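Local structure of secretion protein Snm4 (Mycobacterium xenopi, 7B7J) at residues 52-55 / 56-59. The protein is, as EccD5, a component of the mycobacterial ESX-5 type VII secretion pore complex, to which it contributes this ubiquitin-like cytosolic domain. Residues are numbered along the deposited sequence; the frame is centred on the assembly and turned at random.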
loop_
_atom_site.group_PDB
_atom_site.type_symbol
_atom_site.label_atom_id
_atom_site.label_comp_id
_atom_site.label_asym_id
_atom_site.label_seq_id
_atom_site.Cartn_x
_atom_site.Cartn_y
_atom_site.Cartn_z
ATOM N N VAL A 52 -3.064 -3.373 8.445
ATOM C CA VAL A 52 -3.801 -2.165 8.938
ATOM C C VAL A 52 -4.981 -1.989 8.014
ATOM O O VAL A 52 -6.049 -1.538 8.493
ATOM C CB VAL A 52 -2.755 -0.991 8.917
ATOM C CG1 VAL A 52 -3.400 0.349 8.850
ATOM C CG2 VAL A 52 -1.879 -1.187 10.142
ATOM N N VAL A 53 -4.756 -2.047 6.685
ATOM C CA VAL A 53 -5.856 -1.938 5.718
ATOM C C VAL A 53 -6.999 -2.828 6.107
ATOM O O VAL A 53 -8.239 -2.455 5.983
ATOM C CB VAL A 53 -5.370 -1.966 4.317
ATOM C CG1 VAL A 53 -6.485 -2.285 3.307
ATOM C CG2 VAL A 53 -4.534 -0.772 4.007
ATOM N N ASN A 54 -6.711 -4.138 6.244
ATOM C CA ASN A 54 -7.733 -5.135 6.545
ATOM C C ASN A 54 -8.451 -4.767 7.855
ATOM O O ASN A 54 -9.631 -5.123 7.901
ATOM C CB ASN A 54 -7.188 -6.528 6.503
ATOM C CG ASN A 54 -7.066 -7.011 5.047
ATOM O OD1 ASN A 54 -7.624 -6.486 4.090
ATOM N ND2 ASN A 54 -6.178 -8.029 4.841
ATOM N N THR A 55 -7.754 -4.290 8.881
ATOM C CA THR A 55 -8.444 -3.851 10.099
ATOM C C THR A 55 -9.516 -2.778 9.697
ATOM O O THR A 55 -10.561 -2.881 10.171
ATOM C CB THR A 55 -7.439 -3.315 11.097
ATOM O OG1 THR A 55 -6.735 -4.519 11.425
ATOM C CG2 THR A 55 -8.131 -2.828 12.367
ATOM N N ARG A 56 -9.097 -1.768 8.945
ATOM C CA ARG A 56 -10.050 -0.728 8.525
ATOM C C ARG A 56 -11.210 -1.300 7.736
ATOM O O ARG A 56 -12.374 -0.961 7.905
ATOM C CB ARG A 56 -9.183 0.321 7.815
ATOM C CG ARG A 56 -9.965 1.569 7.532
ATOM C CD ARG A 56 -10.639 2.240 8.720
ATOM N NE ARG A 56 -11.192 3.514 8.093
ATOM C CZ ARG A 56 -11.741 4.499 8.864
ATOM N NH1 ARG A 56 -11.815 4.272 10.184
ATOM N NH2 ARG A 56 -12.094 5.702 8.329
ATOM N N LEU A 57 -10.899 -2.197 6.743
ATOM C CA LEU A 57 -12.013 -2.790 5.949
ATOM C C LEU A 57 -12.940 -3.535 6.782
ATOM O O LEU A 57 -14.202 -3.582 6.591
ATOM C CB LEU A 57 -11.402 -3.680 4.806
ATOM C CG LEU A 57 -10.581 -2.938 3.757
ATOM C CD1 LEU A 57 -10.080 -3.940 2.654
ATOM C CD2 LEU A 57 -11.370 -1.864 3.013
ATOM N N ARG A 58 -12.424 -4.245 7.775
ATOM C CA ARG A 58 -13.328 -5.092 8.607
ATOM C C ARG A 58 -14.292 -4.214 9.419
ATOM O O ARG A 58 -15.441 -4.615 9.582
ATOM C CB ARG A 58 -12.528 -6.076 9.465
ATOM C CG ARG A 58 -12.075 -7.319 8.712
ATOM C CD ARG A 58 -11.312 -8.297 9.585
ATOM N NE ARG A 58 -9.969 -7.836 9.912
ATOM C CZ ARG A 58 -9.526 -7.606 11.144
ATOM N NH1 ARG A 58 -10.321 -7.795 12.183
ATOM N NH2 ARG A 58 -8.289 -7.190 11.332
ATOM N N GLU A 59 -13.833 -3.073 9.914
ATOM C CA GLU A 59 -14.718 -2.134 10.650
ATOM C C GLU A 59 -15.828 -1.673 9.706
ATOM O O GLU A 59 -16.963 -1.506 10.169
ATOM C CB GLU A 59 -13.919 -0.923 11.114
ATOM C CG GLU A 59 -12.885 -1.253 12.170
ATOM C CD GLU A 59 -11.853 -0.166 12.419
ATOM O OE1 GLU A 59 -10.901 -0.427 13.175
ATOM O OE2 GLU A 59 -12.006 0.935 11.862
#
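Val53 and Leu57, one helical turn apart, run next to each other off the same face of the helix, with Val53 CG1 4.0 Å from Leu57 CD1. With CG anti to the carbonyl carbon (chi1 -64°), Leu57 turns its branch back over the preceding turn, where CD1 also comes within 3.8 Å of Asn54 OD1. That amide crosses the leucine at a slant, and its oxygen accepts a hydrogen bond from Leu65 N in the following loop. Val53 and Leu57 face strand 30-37, against Ile32 and Val30 respectively, and Leu57 also meets Val62 and Leu65.

The side turned from the sheet is mostly polar. Chi1 of Arg58 (-81°) carries its chain back alongside Asn54 O, which CG passes at 3.4 Å; the bend at chi3 (-73°) then turns NH2 obliquely to 3.1 Å from Thr55 OG1. The angle is too poor for a hydrogen bond, and that hydroxyl is instead bonded to Lys51 O. Further round, Arg56 NH1 and Glu59 OE2 make a long salt bridge of 3.7 Å. Beneath run regular i to i+4 backbone bonds, the shortest Leu57 N to Val53 O at 2.8 Å.

This division suits a helix packed on the sheet of a ubiquitin-like beta-grasp fold: aliphatic branches join it to sheet and loop, Asn54 adds a polar tie, and the exposed charged ends probably interact only weakly.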